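Side-chain contacts in BIFUNCTIONAL PROTEIN Proline utilization A (PutA) (Corynebacterium freiburgense, PDB 5UX5), which catalyses the two-step oxidation of proline to glutamate, joining an FAD-dependent proline dehydrogenase and an NAD-dependent aldehyde dehydrogenase in a single chain: residues Gln277-Ala282 with Met334-Arg339; Glu975-Val980 with Leu1053-Glu1058. All coordinates share one frame; numbering follows the deposited sequence.

Contact 1. Residues Gln277-Ala282 with Met334-Arg339; sequences QLADFA and MDYILR
A279 meets two side chains of 334-339 with its single methyl. A279 CB lies 3.9 Å from I337 CD1 and 4.1 Å from Y336 CE1, at the edge of that ring and near its plane. This is the tight part of the contact, purely apolar and buried. Alanine suits it because one methyl is all that separates the helix backbone from the two larger groups, and A279 CA and I337 CA come within 7.6 Å. Y336 CG is anti to the backbone N (chi1 175°), which sets the CE1 edge of the ring against A279. The first bond of the I337 side chain does not point at A279, but CG1 is anti to the backbone N (chi1 -155°) and the turn at chi2 brings CD1 across.

The exposed D280 side is looser. D280 OD1 stays 4.8 Å from Y336 OH, too far for contact, whereas Q277, also exposed, turns away and its NE2 hydrogen-bonds E247 OE2. Polar residues suit these solvent-facing positions.

Both helices belong to the proline dehydrogenase region, whose family has a TIM-barrel fold. H342 touches A279 and meets the Y336 ring at a shallow interplanar angle, Y12 packs edge-to-face on that ring, I337 rests on V345 and V347 of strand 345-350, and L278 and F281 touch helix 239-251.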
loop_
_atom_site.group_PDB
_atom_site.type_symbol
_atom_site.label_atom_id
_atom_site.label_comp_id
_atom_site.label_asym_id
_atom_site.label_seq_id
_atom_site.Cartn_x
_atom_site.Cartn_y
_atom_site.Cartn_z
ATOM N N GLN A 277 23.475 -19.186 -12.536
ATOM C CA GLN A 277 22.634 -19.451 -13.687
ATOM C C GLN A 277 23.112 -18.664 -14.896
ATOM O O GLN A 277 23.130 -19.191 -16.016
ATOM C CB GLN A 277 21.187 -19.125 -13.355
ATOM C CG GLN A 277 20.183 -19.641 -14.351
ATOM C CD GLN A 277 20.140 -18.732 -15.576
ATOM O OE1 GLN A 277 20.514 -17.563 -15.485
ATOM N NE2 GLN A 277 19.653 -19.244 -16.703
ATOM N N LEU A 278 23.518 -17.407 -14.690
ATOM C CA LEU A 278 24.047 -16.627 -15.801
ATOM C C LEU A 278 25.369 -17.189 -16.315
ATOM O O LEU A 278 25.614 -17.170 -17.528
ATOM C CB LEU A 278 24.205 -15.164 -15.383
ATOM C CG LEU A 278 22.918 -14.333 -15.414
ATOM C CD1 LEU A 278 22.920 -13.261 -14.358
ATOM C CD2 LEU A 278 22.826 -13.701 -16.759
ATOM N N ALA A 279 26.198 -17.760 -15.435
ATOM C CA ALA A 279 27.457 -18.340 -15.892
ATOM C C ALA A 279 27.195 -19.569 -16.742
ATOM O O ALA A 279 27.862 -19.774 -17.765
ATOM C CB ALA A 279 28.356 -18.696 -14.709
ATOM N N ASP A 280 26.204 -20.384 -16.359
ATOM C CA ASP A 280 25.845 -21.508 -17.215
ATOM C C ASP A 280 25.271 -21.002 -18.527
ATOM O O ASP A 280 25.657 -21.488 -19.597
ATOM C CB ASP A 280 24.850 -22.460 -16.526
ATOM C CG ASP A 280 25.425 -23.130 -15.256
ATOM O OD1 ASP A 280 26.678 -23.250 -15.106
ATOM O OD2 ASP A 280 24.603 -23.584 -14.422
ATOM N N PHE A 281 24.414 -19.965 -18.459
ATOM C CA PHE A 281 23.823 -19.378 -19.664
ATOM C C PHE A 281 24.905 -18.955 -20.656
ATOM O O PHE A 281 24.787 -19.181 -21.867
ATOM C CB PHE A 281 22.940 -18.177 -19.297
ATOM C CG PHE A 281 22.494 -17.406 -20.482
ATOM C CD1 PHE A 281 21.467 -17.887 -21.277
ATOM C CD2 PHE A 281 23.138 -16.251 -20.858
ATOM C CE1 PHE A 281 21.069 -17.212 -22.416
ATOM C CE2 PHE A 281 22.737 -15.564 -21.988
ATOM C CZ PHE A 281 21.702 -16.046 -22.769
ATOM N N ALA A 282 25.965 -18.326 -20.156
ATOM C CA ALA A 282 27.066 -17.927 -21.018
ATOM C C ALA A 282 27.750 -19.127 -21.667
ATOM O O ALA A 282 28.276 -19.011 -22.778
ATOM C CB ALA A 282 28.075 -17.110 -20.211
ATOM N N MET A 334 32.796 -12.538 -6.878
ATOM C CA MET A 334 34.049 -12.294 -7.581
ATOM C C MET A 334 34.861 -13.580 -7.702
ATOM O O MET A 334 35.284 -13.976 -8.798
ATOM C CB MET A 334 34.810 -11.231 -6.805
ATOM C CG MET A 334 36.075 -10.754 -7.340
ATOM S SD MET A 334 36.620 -9.614 -6.071
ATOM C CE MET A 334 36.966 -10.778 -4.794
ATOM N N ASP A 335 35.045 -14.260 -6.572
ATOM C CA ASP A 335 35.792 -15.505 -6.501
ATOM C C ASP A 335 35.295 -16.524 -7.517
ATOM O O ASP A 335 36.089 -17.196 -8.185
ATOM C CB ASP A 335 35.623 -16.047 -5.082
ATOM C CG ASP A 335 36.719 -16.978 -4.658
ATOM O OD1 ASP A 335 37.080 -17.899 -5.429
ATOM O OD2 ASP A 335 37.187 -16.786 -3.514
ATOM N N TYR A 336 33.979 -16.670 -7.625
ATOM C CA TYR A 336 33.396 -17.723 -8.443
ATOM C C TYR A 336 33.610 -17.451 -9.929
ATOM O O TYR A 336 33.871 -18.378 -10.710
ATOM C CB TYR A 336 31.907 -17.828 -8.112
ATOM C CG TYR A 336 31.074 -18.800 -8.939
ATOM C CD1 TYR A 336 30.636 -18.480 -10.221
ATOM C CD2 TYR A 336 30.652 -20.008 -8.395
ATOM C CE1 TYR A 336 29.858 -19.365 -10.956
ATOM C CE2 TYR A 336 29.867 -20.895 -9.112
ATOM C CZ TYR A 336 29.474 -20.574 -10.397
ATOM O OH TYR A 336 28.692 -21.471 -11.099
ATOM N N ILE A 337 33.508 -16.185 -10.336
ATOM C CA ILE A 337 33.297 -15.862 -11.739
ATOM C C ILE A 337 34.633 -15.587 -12.426
ATOM O O ILE A 337 34.766 -15.799 -13.639
ATOM C CB ILE A 337 32.315 -14.671 -11.865
ATOM C CG1 ILE A 337 31.601 -14.675 -13.213
ATOM C CG2 ILE A 337 33.006 -13.355 -11.635
ATOM C CD1 ILE A 337 30.778 -15.900 -13.412
ATOM N N LEU A 338 35.631 -15.125 -11.664
ATOM C CA LEU A 338 36.963 -14.833 -12.206
ATOM C C LEU A 338 37.841 -16.090 -12.252
ATOM O O LEU A 338 38.857 -16.215 -11.565
ATOM C CB LEU A 338 37.634 -13.730 -11.404
ATOM C CG LEU A 338 37.243 -12.327 -11.814
ATOM C CD1 LEU A 338 38.036 -11.352 -10.986
ATOM C CD2 LEU A 338 37.492 -12.123 -13.308
ATOM N N ARG A 339 37.466 -16.997 -13.151
ATOM C CA ARG A 339 38.134 -18.264 -13.404
ATOM C C ARG A 339 38.206 -18.479 -14.902
ATOM O O ARG A 339 37.428 -17.889 -15.661
ATOM C CB ARG A 339 37.381 -19.455 -12.813
ATOM C CG ARG A 339 36.974 -19.224 -11.461
ATOM C CD ARG A 339 36.483 -20.465 -10.790
ATOM N NE ARG A 339 36.351 -20.069 -9.406
ATOM C CZ ARG A 339 36.426 -20.879 -8.381
ATOM N NH1 ARG A 339 36.629 -22.171 -8.566
ATOM N NH2 ARG A 339 36.294 -20.375 -7.170
#

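Contact 2. Residues Glu975-Val980 with Leu1053-Glu1058; sequences ETLYVV and LHFLKE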
loop_
_atom_site.group_PDB
_atom_site.type_symbol
_atom_site.label_atom_id
_atom_site.label_comp_id
_atom_site.label_asym_id
_atom_site.label_seq_id
_atom_site.Cartn_x
_atom_site.Cartn_y
_atom_site.Cartn_z
ATOM N N GLU A 975 -18.721 17.786 18.000
ATOM C CA GLU A 975 -19.038 19.205 18.199
ATOM C C GLU A 975 -20.367 19.417 18.924
ATOM O O GLU A 975 -20.444 20.206 19.873
ATOM C CB GLU A 975 -19.050 19.933 16.860
ATOM C CG GLU A 975 -17.726 19.835 16.102
ATOM C CD GLU A 975 -17.783 20.526 14.748
ATOM O OE1 GLU A 975 -18.570 21.503 14.609
ATOM O OE2 GLU A 975 -17.047 20.086 13.833
ATOM N N THR A 976 -21.426 18.743 18.483
ATOM C CA THR A 976 -22.763 18.959 19.006
ATOM C C THR A 976 -23.432 17.627 19.282
ATOM O O THR A 976 -23.484 16.762 18.397
ATOM C CB THR A 976 -23.631 19.746 18.016
ATOM O OG1 THR A 976 -23.008 20.998 17.680
ATOM C CG2 THR A 976 -24.980 20.012 18.641
ATOM N N LEU A 977 -24.003 17.501 20.482
ATOM C CA LEU A 977 -24.820 16.363 20.882
ATOM C C LEU A 977 -26.228 16.835 21.240
ATOM O O LEU A 977 -26.395 17.810 21.973
ATOM C CB LEU A 977 -24.188 15.600 22.054
ATOM C CG LEU A 977 -24.975 14.358 22.487
ATOM C CD1 LEU A 977 -25.010 13.371 21.369
ATOM C CD2 LEU A 977 -24.366 13.694 23.689
ATOM N N TYR A 978 -27.232 16.182 20.674
ATOM C CA TYR A 978 -28.626 16.466 20.974
ATOM C C TYR A 978 -29.120 15.558 22.092
ATOM O O TYR A 978 -28.762 14.375 22.155
ATOM C CB TYR A 978 -29.494 16.297 19.719
ATOM C CG TYR A 978 -29.286 17.419 18.723
ATOM C CD1 TYR A 978 -29.987 18.616 18.850
ATOM C CD2 TYR A 978 -28.393 17.287 17.654
ATOM C CE1 TYR A 978 -29.806 19.652 17.968
ATOM C CE2 TYR A 978 -28.202 18.335 16.737
ATOM C CZ TYR A 978 -28.917 19.517 16.900
ATOM O OH TYR A 978 -28.760 20.571 16.014
ATOM N N VAL A 979 -29.938 16.115 22.983
ATOM C CA VAL A 979 -30.400 15.405 24.171
ATOM C C VAL A 979 -31.923 15.394 24.176
ATOM O O VAL A 979 -32.554 16.447 24.030
ATOM C CB VAL A 979 -29.852 16.046 25.461
ATOM C CG1 VAL A 979 -30.253 15.234 26.680
ATOM C CG2 VAL A 979 -28.355 16.204 25.378
ATOM N N VAL A 980 -32.508 14.214 24.357
ATOM C CA VAL A 980 -33.956 14.053 24.388
ATOM C C VAL A 980 -34.388 13.509 25.741
ATOM O O VAL A 980 -33.844 12.503 26.215
ATOM C CB VAL A 980 -34.442 13.120 23.275
ATOM C CG1 VAL A 980 -35.942 12.993 23.373
ATOM C CG2 VAL A 980 -34.076 13.700 21.969
ATOM N N LEU A 1053 -17.731 7.573 24.561
ATOM C CA LEU A 1053 -17.662 7.314 23.122
ATOM C C LEU A 1053 -18.718 8.131 22.389
ATOM O O LEU A 1053 -18.503 8.558 21.251
ATOM C CB LEU A 1053 -17.793 5.811 22.820
ATOM C CG LEU A 1053 -16.613 4.910 23.249
ATOM C CD1 LEU A 1053 -16.867 3.430 23.094
ATOM C CD2 LEU A 1053 -15.343 5.236 22.548
ATOM N N HIS A 1054 -19.840 8.411 23.054
ATOM C CA HIS A 1054 -20.900 9.227 22.483
ATOM C C HIS A 1054 -20.472 10.668 22.260
ATOM O O HIS A 1054 -21.151 11.394 21.518
ATOM C CB HIS A 1054 -22.128 9.188 23.395
ATOM C CG HIS A 1054 -22.636 7.810 23.648
ATOM N ND1 HIS A 1054 -23.015 7.369 24.898
ATOM C CD2 HIS A 1054 -22.845 6.769 22.806
ATOM C CE1 HIS A 1054 -23.419 6.115 24.820
ATOM N NE2 HIS A 1054 -23.329 5.726 23.559
ATOM N N PHE A 1055 -19.348 11.085 22.846
ATOM C CA PHE A 1055 -18.884 12.458 22.727
ATOM C C PHE A 1055 -17.665 12.604 21.833
ATOM O O PHE A 1055 -17.099 13.701 21.752
ATOM C CB PHE A 1055 -18.599 13.013 24.123
ATOM C CG PHE A 1055 -19.834 13.155 24.963
ATOM C CD1 PHE A 1055 -20.428 12.038 25.541
ATOM C CD2 PHE A 1055 -20.409 14.392 25.170
ATOM C CE1 PHE A 1055 -21.580 12.160 26.304
ATOM C CE2 PHE A 1055 -21.554 14.517 25.952
ATOM C CZ PHE A 1055 -22.138 13.402 26.513
ATOM N N LEU A 1056 -17.257 11.529 21.145
ATOM C CA LEU A 1056 -15.985 11.462 20.423
ATOM C C LEU A 1056 -16.146 10.806 19.052
ATOM O O LEU A 1056 -16.940 9.880 18.849
ATOM C CB LEU A 1056 -14.933 10.684 21.232
ATOM C CG LEU A 1056 -14.575 11.251 22.610
ATOM C CD1 LEU A 1056 -13.862 10.191 23.416
ATOM C CD2 LEU A 1056 -13.723 12.504 22.497
ATOM N N LYS A 1057 -15.344 11.270 18.118
ATOM C CA LYS A 1057 -15.261 10.686 16.789
ATOM C C LYS A 1057 -13.890 10.032 16.632
ATOM O O LYS A 1057 -12.858 10.706 16.727
ATOM C CB LYS A 1057 -15.459 11.769 15.726
ATOM C CG LYS A 1057 -16.796 12.479 15.719
ATOM C CD LYS A 1057 -16.806 13.513 14.600
ATOM C CE LYS A 1057 -15.701 14.525 14.834
ATOM N NZ LYS A 1057 -15.850 15.811 14.089
ATOM N N GLU A 1058 -13.876 8.736 16.355
ATOM C CA GLU A 1058 -12.604 8.050 16.188
ATOM C C GLU A 1058 -11.939 8.510 14.895
ATOM O O GLU A 1058 -12.622 8.868 13.924
ATOM C CB GLU A 1058 -12.824 6.535 16.160
ATOM C CG GLU A 1058 -13.472 6.000 17.421
ATOM C CD GLU A 1058 -13.758 4.509 17.376
ATOM O OE1 GLU A 1058 -14.338 3.983 18.368
ATOM O OE2 GLU A 1058 -13.436 3.874 16.348
#
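L977 and F1055 make the apolar heart of this contact through a CH-pi interaction. The methyl CD2 of L977 sits over one face of the F1055 ring, 4.0 Å from its centroid and 27° off the ring normal. L977 CD2 lies 3.6 Å from F1055 CZ and 3.7 Å from F1055 CE2, toward the outer end of the ring, and the two side chains cross at about a right angle. The leucine CG is anti to its backbone N (chi1 -178°), which carries the branched end across. Leucine suits the place because that end puts a methyl on the ring face and adds apolar bulk to the buried layer, and phenylalanine because its ring offers a face without a polar group to satisfy.

Backbone and side chain meet more loosely at H1054, whose carbonyl O is 4.3 Å from L977 CD1. The imidazole leads away, and its ND1 hydrogen-bonds E1051 OE1.

At the margin the interaction is at most electrostatic. E975 OE2 and K1057 NZ stand 4.4 Å apart, too far for a salt bridge. Their long, flexible chains suit such a margin, and K1057 also makes a cation-pi contact with W890.

Strand 965-980 pairs in parallel with 1000-1003 and 1015-1018 and antiparallel with 1056-1064, and helix 984-997 packs on F1055 through L990 and A993. The uncharged leucine-phenylalanine pair thus fills the interface between strands and covering helix in the C-terminal part of the chain, while the charged pair probably contributes only a mild, longer-range attraction.

The two contacts lie on opposite sides of the chain's centre, their own centres 69 Å apart and their nearest atoms about 50 Å apart. Both segments of contact 1 precede those of contact 2 in the chain, and the contacts share no helix, strand or sheet. Contact 1 joins helices 271-287 and 323-337 in the proline dehydrogenase region, which also holds the FAD pocket. Contact 2 joins strands 965-980 and 1056-1064 near the C-terminal end, and the latter strand pairs with 870-873 of the aldehyde dehydrogenase region. Each is packing within one part of this bifunctional enzyme, helix against helix in contact 1, strand against a 3-10 turn and the start of strand 1056-1064 in contact 2.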